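Local coordinates for predicted protease of the collagenase family (Methanopyrus kandleri, PDB 5D88), which probably works as a peptidase of the U32 family and binds a zinc ion on a TIM-barrel scaffold, at residues V118-P123 and E127-E132; E149-F154 and S176-R181; G191-T194 and V199-F202. One frame throughout, in Å; residues are numbered along the deposited sequence. Where two conformers were deposited one is given.

Contact 1: V118-P123 and E127-E132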
ATOM      1  N   VAL A 118     -17.501  11.922  -1.339  1.00 25.55           N
ATOM      2  CA  VAL A 118     -16.366  11.352  -2.058  1.00 25.52           C
ATOM      3  C   VAL A 118     -15.762  10.256  -1.198  1.00 27.38           C
ATOM      4  O   VAL A 118     -15.549  10.448   0.008  1.00 27.68           O
ATOM      5  CB  VAL A 118     -15.286  12.398  -2.419  1.00 26.99           C
ATOM      6  CG1 VAL A 118     -14.335  11.806  -3.438  1.00 27.85           C
ATOM      7  CG2 VAL A 118     -15.895  13.672  -2.963  1.00 27.23           C
ATOM      8  N   VAL A 119     -15.503   9.106  -1.821  1.00 25.08           N
ATOM      9  CA  VAL A 119     -14.902   7.950  -1.178  1.00 24.21           C
ATOM     10  C   VAL A 119     -13.444   7.909  -1.602  1.00 24.11           C
ATOM     11  O   VAL A 119     -13.138   7.700  -2.779  1.00 24.44           O
ATOM     12  CB  VAL A 119     -15.629   6.649  -1.557  1.00 23.62           C
ATOM     13  CG1 VAL A 119     -15.029   5.466  -0.806  1.00 26.52           C
ATOM     14  CG2 VAL A 119     -17.152   6.755  -1.294  1.00 25.72           C
ATOM     15  N   VAL A 120     -12.538   8.119  -0.645  1.00 23.93           N
ATOM     16  CA  VAL A 120     -11.117   8.268  -0.924  1.00 23.12           C
ATOM     17  C   VAL A 120     -10.326   7.390   0.036  1.00 22.24           C
ATOM     18  O   VAL A 120     -10.808   7.000   1.093  1.00 23.43           O
ATOM     19  CB  VAL A 120     -10.664   9.736  -0.790  1.00 23.73           C
ATOM     20  CG1 VAL A 120     -11.449  10.611  -1.752  1.00 28.10           C
ATOM     21  CG2 VAL A 120     -10.819  10.248   0.644  1.00 26.47           C
ATOM     22  N   ALA A 121      -9.082   7.130  -0.326  1.00 23.95           N
ATOM     23  CA  ALA A 121      -8.134   6.461   0.551  1.00 22.86           C
ATOM     24  C   ALA A 121      -6.996   7.349   1.025  1.00 23.41           C
ATOM     25  O   ALA A 121      -6.529   7.196   2.149  1.00 23.92           O
ATOM     26  CB  ALA A 121      -7.543   5.252  -0.155  1.00 22.21           C
ATOM     27  N   ASP A 122      -6.509   8.242   0.180  1.00 23.05           N
ATOM     28  CA  ASP A 122      -5.295   8.976   0.465  1.00 23.91           C
ATOM     29  C   ASP A 122      -5.537   9.942   1.614  1.00 23.73           C
ATOM     30  O   ASP A 122      -6.430  10.788   1.519  1.00 23.62           O
ATOM     31  CB  ASP A 122      -4.880   9.693  -0.817  1.00 24.61           C
ATOM     32  CG  ASP A 122      -3.514  10.391  -0.735  1.00 28.72           C
ATOM     33  OD1 ASP A 122      -2.985  10.635   0.345  1.00 29.96           O
ATOM     34  OD2 ASP A 122      -2.968  10.710  -1.818  1.00 30.12           O
ATOM     35  N   PRO A 123      -4.790   9.837   2.713  1.00 23.52           N
ATOM     36  CA  PRO A 123      -4.968  10.757   3.845  1.00 24.80           C
ATOM     37  C   PRO A 123      -4.871  12.227   3.476  1.00 25.60           C
ATOM     38  O   PRO A 123      -5.512  13.093   4.100  1.00 25.50           O
ATOM     39  CB  PRO A 123      -3.816  10.364   4.780  1.00 28.10           C
ATOM     40  CG  PRO A 123      -3.369   9.063   4.387  1.00 27.51           C
ATOM     41  CD  PRO A 123      -3.736   8.838   2.962  1.00 24.08           C
ATOM     42  N   GLU A 127      -7.804  15.186   4.138  1.00 27.00           N
ATOM     43  CA  GLU A 127      -7.562  16.461   4.800  1.00 28.31           C
ATOM     44  C   GLU A 127      -8.019  17.635   3.935  1.00 28.28           C
ATOM     45  O   GLU A 127      -8.675  18.569   4.423  1.00 29.19           O
ATOM     46  CB  GLU A 127      -6.074  16.556   5.145  1.00 34.58           C
ATOM     47  CG  GLU A 127      -5.704  17.608   6.140  1.00 45.35           C
ATOM     48  CD  GLU A 127      -4.247  17.466   6.553  1.00 52.22           C
ATOM     49  OE1 GLU A 127      -3.386  17.250   5.665  1.00 53.60           O
ATOM     50  OE2 GLU A 127      -3.971  17.534   7.760  1.00 55.88           O
ATOM     51  N   VAL A 128      -7.667  17.622   2.653  1.00 27.46           N
ATOM     52  CA  VAL A 128      -8.046  18.732   1.780  1.00 28.45           C
ATOM     53  C   VAL A 128      -9.561  18.790   1.617  1.00 28.61           C
ATOM     54  O   VAL A 128     -10.158  19.875   1.671  1.00 28.69           O
ATOM     55  CB  VAL A 128      -7.339  18.615   0.415  1.00 29.12           C
ATOM     56  CG1 VAL A 128      -7.822  19.701  -0.531  1.00 31.10           C
ATOM     57  CG2 VAL A 128      -5.815  18.720   0.562  1.00 29.04           C
ATOM     58  N   LEU A 129     -10.203  17.632   1.396  1.00 28.28           N
ATOM     59  CA  LEU A 129     -11.658  17.596   1.244  1.00 28.18           C
ATOM     60  C   LEU A 129     -12.358  18.132   2.477  1.00 31.43           C
ATOM     61  O   LEU A 129     -13.284  18.945   2.372  1.00 31.75           O
ATOM     62  CB  LEU A 129     -12.144  16.168   0.968  1.00 30.13           C
ATOM     63  CG  LEU A 129     -12.163  15.781  -0.484  1.00 32.33           C
ATOM     64  CD1 LEU A 129     -12.253  14.259  -0.576  1.00 34.48           C
ATOM     65  CD2 LEU A 129     -13.344  16.473  -1.212  1.00 33.48           C
ATOM     66  N   ALA A 130     -11.934  17.681   3.660  1.00 30.64           N
ATOM     67  CA  ALA A 130     -12.603  18.093   4.894  1.00 32.30           C
ATOM     68  C   ALA A 130     -12.402  19.578   5.178  1.00 32.73           C
ATOM     69  O   ALA A 130     -13.298  20.242   5.707  1.00 36.54           O
ATOM     70  CB  ALA A 130     -12.088  17.266   6.064  1.00 31.47           C
ATOM     71  N   THR A 131     -11.221  20.098   4.866  1.00 30.78           N
ATOM     72  CA  THR A 131     -10.904  21.489   5.158  1.00 30.92           C
ATOM     73  C   THR A 131     -11.570  22.451   4.182  1.00 30.57           C
ATOM     74  O   THR A 131     -12.091  23.491   4.597  1.00 34.41           O
ATOM     75  CB  THR A 131      -9.393  21.675   5.156  1.00 31.39           C
ATOM     76  OG1 THR A 131      -8.844  20.883   6.209  1.00 34.96           O
ATOM     77  CG2 THR A 131      -9.023  23.112   5.414  1.00 32.40           C
ATOM     78  N   GLU A 132     -11.550  22.148   2.885  1.00 29.75           N
ATOM     79  CA  GLU A 132     -11.894  23.136   1.865  1.00 31.05           C
ATOM     80  C   GLU A 132     -13.259  22.947   1.212  1.00 31.19           C
ATOM     81  O   GLU A 132     -13.712  23.860   0.498  1.00 31.99           O
ATOM     82  CB  GLU A 132     -10.811  23.146   0.769  1.00 30.57           C
ATOM     83  CG  GLU A 132      -9.381  23.385   1.291  1.00 28.70           C
ATOM     84  CD  GLU A 132      -9.192  24.752   1.918  1.00 30.19           C
ATOM     85  OE1 GLU A 132     -10.136  25.551   1.904  1.00 35.08           O
ATOM     86  OE2 GLU A 132      -8.097  25.031   2.446  1.00 29.72           O
TER

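Contact 2: E149-F154 and S176-R181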
ATOM      1  N   GLU A 149      -6.605   2.753  16.247  0.58 34.41           N
ATOM      2  CA  GLU A 149      -5.578   3.760  15.998  0.58 34.93           C
ATOM      3  C   GLU A 149      -5.712   4.350  14.600  0.58 32.07           C
ATOM      4  O   GLU A 149      -5.692   5.571  14.421  0.58 32.08           O
ATOM      5  CB  GLU A 149      -4.186   3.148  16.179  0.58 37.43           C
ATOM      6  CG  GLU A 149      -3.812   2.782  17.625  0.58 40.08           C
ATOM      7  CD  GLU A 149      -4.557   1.570  18.201  0.58 42.63           C
ATOM      8  OE1 GLU A 149      -4.905   0.617  17.466  0.58 38.58           O
ATOM      9  OE2 GLU A 149      -4.784   1.575  19.429  0.58 47.01           O
ATOM     10  N   LYS A 150      -5.814   3.489  13.589  1.00 31.05           N
ATOM     11  CA  LYS A 150      -5.940   3.961  12.216  1.00 29.31           C
ATOM     12  C   LYS A 150      -7.221   4.753  12.030  1.00 29.72           C
ATOM     13  O   LYS A 150      -7.229   5.793  11.361  1.00 29.73           O
ATOM     14  CB  LYS A 150      -5.892   2.789  11.242  1.00 30.25           C
ATOM     15  CG  LYS A 150      -4.499   2.284  11.003  1.00 34.81           C
ATOM     16  CD  LYS A 150      -4.422   1.285   9.841  1.00 38.18           C
ATOM     17  CE  LYS A 150      -2.955   1.149   9.383  1.00 41.80           C
ATOM     18  NZ  LYS A 150      -2.674   0.012   8.481  1.00 42.61           N
ATOM     19  N   ALA A 151      -8.319   4.272  12.606  1.00 28.50           N
ATOM     20  CA  ALA A 151      -9.573   5.005  12.504  1.00 29.52           C
ATOM     21  C   ALA A 151      -9.444   6.384  13.124  1.00 29.31           C
ATOM     22  O   ALA A 151      -9.923   7.375  12.562  1.00 30.02           O
ATOM     23  CB  ALA A 151     -10.687   4.219  13.187  1.00 29.39           C
ATOM     24  N   TRP A 152      -8.799   6.467  14.282  1.00 29.71           N
ATOM     25  CA  TRP A 152      -8.704   7.744  14.985  1.00 31.16           C
ATOM     26  C   TRP A 152      -7.916   8.768  14.169  1.00 30.89           C
ATOM     27  O   TRP A 152      -8.281   9.950  14.115  1.00 30.64           O
ATOM     28  CB  TRP A 152      -8.072   7.525  16.362  1.00 34.07           C
ATOM     29  CG  TRP A 152      -8.038   8.770  17.196  1.00 36.28           C
ATOM     30  CD1 TRP A 152      -9.031   9.244  18.013  1.00 38.38           C
ATOM     31  CD2 TRP A 152      -6.973   9.717  17.276  1.00 40.12           C
ATOM     32  NE1 TRP A 152      -8.636  10.415  18.599  1.00 43.50           N
ATOM     33  CE2 TRP A 152      -7.379  10.728  18.159  1.00 42.57           C
ATOM     34  CE3 TRP A 152      -5.711   9.803  16.693  1.00 41.18           C
ATOM     35  CZ2 TRP A 152      -6.568  11.813  18.474  1.00 45.99           C
ATOM     36  CZ3 TRP A 152      -4.911  10.887  17.006  1.00 44.37           C
ATOM     37  CH2 TRP A 152      -5.340  11.871  17.890  1.00 45.40           C
ATOM     38  N   HIS A 153      -6.839   8.339  13.511  1.00 29.47           N
ATOM     39  CA  HIS A 153      -6.088   9.276  12.694  1.00 29.78           C
ATOM     40  C   HIS A 153      -6.889   9.740  11.489  1.00 29.11           C
ATOM     41  O   HIS A 153      -6.830  10.929  11.134  1.00 29.35           O
ATOM     42  CB  HIS A 153      -4.757   8.650  12.297  1.00 32.93           C
ATOM     43  CG  HIS A 153      -3.772   8.623  13.434  1.00 38.77           C
ATOM     44  ND1 HIS A 153      -2.996   9.716  13.771  1.00 41.89           N
ATOM     45  CD2 HIS A 153      -3.468   7.660  14.340  1.00 42.91           C
ATOM     46  CE1 HIS A 153      -2.241   9.419  14.813  1.00 41.79           C
ATOM     47  NE2 HIS A 153      -2.512   8.179  15.182  1.00 45.50           N
ATOM     48  N   PHE A 154      -7.655   8.841  10.847  1.00 27.30           N
ATOM     49  CA  PHE A 154      -8.462   9.298   9.719  1.00 27.93           C
ATOM     50  C   PHE A 154      -9.570  10.244  10.176  1.00 29.62           C
ATOM     51  O   PHE A 154      -9.889  11.218   9.477  1.00 29.94           O
ATOM     52  CB  PHE A 154      -9.033   8.107   8.946  1.00 27.69           C
ATOM     53  CG  PHE A 154      -8.135   7.604   7.860  1.00 27.76           C
ATOM     54  CD1 PHE A 154      -8.048   8.257   6.640  1.00 28.12           C
ATOM     55  CD2 PHE A 154      -7.362   6.485   8.059  1.00 30.11           C
ATOM     56  CE1 PHE A 154      -7.229   7.776   5.638  1.00 27.59           C
ATOM     57  CE2 PHE A 154      -6.538   6.014   7.065  1.00 31.49           C
ATOM     58  CZ  PHE A 154      -6.467   6.659   5.861  1.00 30.08           C
ATOM     59  N   SER A 176     -16.284  -2.934  17.700  1.00 46.50           N
ATOM     60  CA  SER A 176     -16.606  -2.242  18.944  1.00 47.33           C
ATOM     61  C   SER A 176     -15.433  -1.426  19.445  1.00 46.00           C
ATOM     62  O   SER A 176     -15.620  -0.322  19.964  1.00 47.42           O
ATOM     63  CB  SER A 176     -17.014  -3.242  20.019  1.00 50.15           C
ATOM     64  OG  SER A 176     -18.386  -3.493  19.918  1.00 56.18           O
ATOM     65  N   ALA A 177     -14.225  -1.978  19.345  1.00 44.71           N
ATOM     66  CA  ALA A 177     -13.039  -1.237  19.750  1.00 43.57           C
ATOM     67  C   ALA A 177     -12.889   0.040  18.935  1.00 41.17           C
ATOM     68  O   ALA A 177     -12.480   1.076  19.467  1.00 41.56           O
ATOM     69  CB  ALA A 177     -11.798  -2.117  19.601  1.00 45.11           C
ATOM     70  N   ILE A 178     -13.209  -0.014  17.639  1.00 39.96           N
ATOM     71  CA  ILE A 178     -13.154   1.192  16.812  1.00 37.90           C
ATOM     72  C   ILE A 178     -14.214   2.194  17.260  1.00 40.31           C
ATOM     73  O   ILE A 178     -13.928   3.383  17.420  1.00 40.46           O
ATOM     74  CB  ILE A 178     -13.293   0.836  15.319  1.00 37.21           C
ATOM     75  CG1 ILE A 178     -12.011   0.138  14.818  1.00 37.56           C
ATOM     76  CG2 ILE A 178     -13.537   2.089  14.491  1.00 37.24           C
ATOM     77  CD1 ILE A 178     -12.130  -0.585  13.468  1.00 38.04           C
ATOM     78  N   ARG A 179     -15.446   1.729  17.488  1.00 44.71           N
ATOM     79  CA  ARG A 179     -16.513   2.617  17.949  1.00 49.28           C
ATOM     80  C   ARG A 179     -16.167   3.300  19.262  1.00 54.09           C
ATOM     81  O   ARG A 179     -16.571   4.446  19.493  1.00 57.97           O
ATOM     82  CB  ARG A 179     -17.805   1.839  18.140  1.00 51.41           C
ATOM     83  CG  ARG A 179     -18.479   1.486  16.886  1.00 52.37           C
ATOM     84  CD  ARG A 179     -19.875   2.027  16.883  1.00 54.66           C
ATOM     85  NE  ARG A 179     -20.596   1.468  15.749  1.00 54.24           N
ATOM     86  CZ  ARG A 179     -20.993   2.159  14.690  1.00 52.00           C
ATOM     87  NH1 ARG A 179     -20.776   3.472  14.603  1.00 52.45           N
ATOM     88  NH2 ARG A 179     -21.620   1.525  13.715  1.00 47.23           N
ATOM     89  N   GLU A 180     -15.488   2.592  20.167  1.00 53.57           N
ATOM     90  CA  GLU A 180     -15.111   3.202  21.438  1.00 57.26           C
ATOM     91  C   GLU A 180     -14.185   4.390  21.220  1.00 50.79           C
ATOM     92  O   GLU A 180     -14.160   5.320  22.028  1.00 52.51           O
ATOM     93  CB  GLU A 180     -14.439   2.167  22.344  1.00 66.74           C
ATOM     94  CG  GLU A 180     -15.369   1.092  22.910  1.00 78.15           C
ATOM     95  CD  GLU A 180     -14.598  -0.103  23.499  1.00 87.68           C
ATOM     96  OE1 GLU A 180     -13.370   0.040  23.704  1.00 90.76           O
ATOM     97  OE2 GLU A 180     -15.205  -1.184  23.744  1.00 89.25           O
ATOM     98  N   ARG A 181     -13.449   4.394  20.114  1.00 47.47           N
ATOM     99  CA  ARG A 181     -12.383   5.352  19.881  1.00 45.54           C
ATOM    100  C   ARG A 181     -12.817   6.548  19.054  1.00 42.82           C
ATOM    101  O   ARG A 181     -12.306   7.653  19.269  1.00 43.02           O
ATOM    102  CB  ARG A 181     -11.222   4.653  19.170  1.00 47.45           C
ATOM    103  CG  ARG A 181      -9.956   5.463  19.099  1.00 51.80           C
ATOM    104  CD  ARG A 181      -9.255   5.528  20.442  1.00 54.81           C
ATOM    105  NE  ARG A 181      -8.263   6.595  20.441  1.00 59.65           N
ATOM    106  CZ  ARG A 181      -7.006   6.473  20.012  1.00 64.22           C
ATOM    107  NH1 ARG A 181      -6.550   5.314  19.543  1.00 63.51           N
ATOM    108  NH2 ARG A 181      -6.198   7.525  20.059  1.00 68.15           N
TER

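Contact 3: G191-T194 and V199-F202. With ACT (acetate ion), chain C.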
ATOM      1  N   GLY A 191     -18.556  -7.715  -0.653  1.00 29.56           N
ATOM      2  CA  GLY A 191     -18.013  -8.107  -1.927  1.00 30.82           C
ATOM      3  C   GLY A 191     -16.673  -7.492  -2.193  1.00 30.88           C
ATOM      4  O   GLY A 191     -16.254  -7.409  -3.354  1.00 34.30           O
ATOM      5  N   ALA A 192     -16.000  -7.037  -1.147  1.00 29.86           N
ATOM      6  CA  ALA A 192     -14.733  -6.339  -1.247  1.00 28.30           C
ATOM      7  C   ALA A 192     -13.605  -7.239  -0.773  1.00 27.77           C
ATOM      8  O   ALA A 192     -13.808  -8.179  -0.003  1.00 29.43           O
ATOM      9  CB  ALA A 192     -14.763  -5.060  -0.418  1.00 30.47           C
ATOM     10  N   ILE A 193     -12.408  -6.916  -1.216  1.00 28.50           N
ATOM     11  CA  ILE A 193     -11.206  -7.670  -0.876  1.00 26.69           C
ATOM     12  C   ILE A 193     -10.606  -7.096   0.398  1.00 27.66           C
ATOM     13  O   ILE A 193     -10.575  -5.882   0.589  1.00 27.98           O
ATOM     14  CB  ILE A 193     -10.208  -7.620  -2.043  1.00 28.12           C
ATOM     15  CG1 ILE A 193     -10.815  -8.280  -3.279  1.00 30.59           C
ATOM     16  CG2 ILE A 193      -8.901  -8.325  -1.694  1.00 30.06           C
ATOM     17  CD1 ILE A 193     -10.193  -7.776  -4.514  1.00 31.35           C
ATOM     18  N   THR A 194     -10.175  -7.980   1.298  1.00 29.07           N
ATOM     19  CA  THR A 194      -9.483  -7.568   2.510  1.00 28.43           C
ATOM     20  C   THR A 194      -7.997  -7.367   2.251  1.00 27.85           C
ATOM     21  O   THR A 194      -7.383  -8.058   1.434  1.00 28.60           O
ATOM     22  CB  THR A 194      -9.658  -8.589   3.637  1.00 28.94           C
ATOM     23  OG1 THR A 194      -8.780  -8.252   4.712  1.00 29.21           O
ATOM     24  CG2 THR A 194      -9.345  -9.992   3.199  1.00 28.76           C
ATOM     25  N   VAL A 199      -1.567  -9.959  -1.958  1.00 31.86           N
ATOM     26  CA  VAL A 199      -1.035  -9.056  -2.975  1.00 27.34           C
ATOM     27  C   VAL A 199      -1.974  -7.894  -3.283  1.00 24.09           C
ATOM     28  O   VAL A 199      -1.648  -7.063  -4.133  1.00 24.20           O
ATOM     29  CB  VAL A 199      -0.648  -9.813  -4.262  1.00 34.00           C
ATOM     30  CG1 VAL A 199       0.207 -11.030  -3.936  1.00 33.54           C
ATOM     31  CG2 VAL A 199      -1.817 -10.214  -5.021  1.00 37.79           C
ATOM     32  N   ALA A 200      -3.102  -7.769  -2.571  1.00 24.35           N
ATOM     33  CA  ALA A 200      -4.084  -6.740  -2.914  1.00 24.62           C
ATOM     34  C   ALA A 200      -3.480  -5.339  -2.884  1.00 23.75           C
ATOM     35  O   ALA A 200      -3.803  -4.512  -3.737  1.00 23.23           O
ATOM     36  CB  ALA A 200      -5.289  -6.829  -1.979  1.00 28.83           C
ATOM     37  N   PHE A 201      -2.657  -5.042  -1.871  1.00 22.95           N
ATOM     38  CA  PHE A 201      -1.946  -3.763  -1.745  1.00 25.03           C
ATOM     39  C   PHE A 201      -1.301  -3.354  -3.073  1.00 22.27           C
ATOM     40  O   PHE A 201      -1.493  -2.236  -3.577  1.00 22.40           O
ATOM     41  CB  PHE A 201      -0.957  -4.021  -0.590  1.00 30.81           C
ATOM     42  CG  PHE A 201       0.157  -3.065  -0.378  1.00 34.83           C
ATOM     43  CD1 PHE A 201       0.117  -1.745  -0.715  1.00 41.44           C
ATOM     44  CD2 PHE A 201       1.241  -3.527   0.377  1.00 41.46           C
ATOM     45  CE1 PHE A 201       1.222  -0.903  -0.406  1.00 39.55           C
ATOM     46  CE2 PHE A 201       2.302  -2.744   0.684  1.00 43.36           C
ATOM     47  CZ  PHE A 201       2.303  -1.414   0.301  1.00 42.72           C
ATOM     48  N   PHE A 202      -0.568  -4.286  -3.676  1.00 21.34           N
ATOM     49  CA  PHE A 202       0.190  -3.993  -4.877  1.00 20.45           C
ATOM     50  C   PHE A 202      -0.728  -3.887  -6.087  1.00 21.90           C
ATOM     51  O   PHE A 202      -0.520  -3.039  -6.961  1.00 21.16           O
ATOM     52  CB  PHE A 202       1.246  -5.083  -5.073  1.00 22.86           C
ATOM     53  CG  PHE A 202       2.165  -5.217  -3.888  1.00 23.53           C
ATOM     54  CD1 PHE A 202       3.244  -4.357  -3.746  1.00 24.06           C
ATOM     55  CD2 PHE A 202       1.918  -6.155  -2.897  1.00 24.09           C
ATOM     56  CE1 PHE A 202       4.079  -4.443  -2.654  1.00 25.53           C
ATOM     57  CE2 PHE A 202       2.746  -6.247  -1.777  1.00 25.84           C
ATOM     58  CZ  PHE A 202       3.829  -5.391  -1.657  1.00 26.21           C
TER
HETATM   59  C   ACT C 302     -11.822  -4.489  -4.030  1.00 29.69           C
HETATM   60  O   ACT C 302     -11.897  -4.611  -2.784  1.00 28.53           O
HETATM   61  OXT ACT C 302     -10.860  -3.814  -4.464  1.00 30.11           O
HETATM   62  CH3 ACT C 302     -12.813  -5.146  -4.951  1.00 29.97           C

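Contact 1: V118-P123 and E127-E132
Val118 and Val120 on strand 117-120 meet Leu129 of the helix that follows, and this apolar touch is the heart of the contact. One methyl of the leucine does most of the work. Leu129 CD1 lies 4.0 Å from Val118 CB and 3.9 Å from Val120 CG1, bridging the two valines. The other methyl, Leu129 CD2, comes within 4.2 Å of Val118 CG2. Val118 crosses the leucine at about a right angle, while Val120 meets it tip to tip. The torsion of Val120 explains this: CG1 stands anti to its carbonyl carbon (chi1 -59°), which carries that methyl to the leucine. Leu106 and Leu109 of helix 98-113 close in on Leu129 and Val118 respectively.

The polar link is backbone to backbone. Glu127 N gives a hydrogen bond to Pro123 O at 3.1 Å, an i to i+4 bond of the first helical turn. One turn on, Glu127 O is gripped twice, by Thr131 N at 3.0 Å and Thr131 OG1 at 2.9 Å, from opposite faces of its carbonyl plane.

Asp122 is the N-cap. Its OD1 accepts from Tyr124 N and is also bonded to Tyr225 OH of the second subunit; OD2 is bonded to His93.

The whole is the strand-to-helix half of a beta-alpha-beta unit, here strand 117-120, helix 123-132 and strand 136-139 of the TIM barrel.

Contact 2: E149-F154 and S176-R181
Segments 149-154 and 176-181 lie on helices 148-157 and 172-181, neighbours in the outer layer of the TIM barrel. They run side by side and roughly the same way, their axes 9.1 Å apart at closest approach and crossing at -35°. The nearest backbones are at Trp152 and Arg181, with Ala151 and Ile178 close behind.

The small residue sits on the inner side. Ala151 CB touches Ile178 CG2 at 3.8 Å, and Ile162 and Leu186 of the barrel strands lie against Ala151 and Ile178 respectively.

Toward the surface, the charge of Arg181 has a looser neighbour in Glu149. In one of two conformers of the glutamate, OE2 is 4.1 Å from Arg181 NH1, beyond a salt bridge; the placing is doubtful.

The firm contact is a cation-pi stack. The guanidinium of Arg181 lies flat over one face of the Trp152 indole, the planes only 18° apart. The Arg181 side chain starts with CG anti to the backbone N (chi1 -169°), then bends at chi2, which folds the flat group back over the indole. Trp152 CE3 also lies over the centre of the His153 ring.

A serine in place of Trp152 would probably leave the guanidinium of Arg181 without its flat support and free to turn. Arg181 CZ stands 4.1 Å from the centroid of the Trp152 five-membered ring, and Arg181 NH2, offset toward the rim of the indole, is 3.6 Å from Trp152 CG.

Contact 3: G191-T194 and V199-F202
Ala200 and Ile193 make the closest touch here, with Thr194 adding a smaller share. Ala200 begins helix 200-213, just after its N-cap, Val199. Its CB points at the short strand and meets Ile193 CG2 at 3.9 Å. The same methyl lies 4.2 Å from Thr194 O, a looser backbone contact.

Ile193 is forked between two partners. CG2 stands anti to the backbone N and goes to the alanine. CG1 stands anti to the carbonyl carbon (chi1 -62°) and leads CD1 to a bound acetate, probably from the crystallisation liquor, whose CH3 it meets at 3.7 Å. The acetate is also held by the backbone: Ile193 N gives a nearly straight hydrogen bond of 2.8 Å to its O, at 171°. His141, Arg204 and Leu56 N bind it too. Arg204 reaches Ile193 O as well, a second tie between strand and helix.

The CB of Thr194 points away from the helix segment; its OG1 is hydrogen-bonded to Asp165 and to Arg196 N.

Strand 192-193 pairs antiparallel with strand 233-234, outside the barrel sheet. The contact lies in the connection after barrel strand 185-190 of the TIM barrel, where a short, weakly bonded strand precedes helix 200-213.

In the fold
The three contacts follow one another along the TIM-barrel chain. Contacts 1 and 2 adjoin: their centres are 18 Å apart, and Phe154 CE1 lies 3.6 Å from Ala121 O. Contact 3 stands off, its nearest atoms about 10 Å from each of the others within the chain. Across the dimer, Phe202 of contact 3 packs on Pro123 of contact 1, and Lys150 of contact 2 bonds to Phe195 O of the second subunit, in the loop between the segments of contact 3. Cys88 and His209 bind the zinc ion, about 13 Å from the Pro123 side chain. Contacts 2 and 3, the latter with its acetate, lie away from the metal site, although His209 shares helix 200-213 with contact 3.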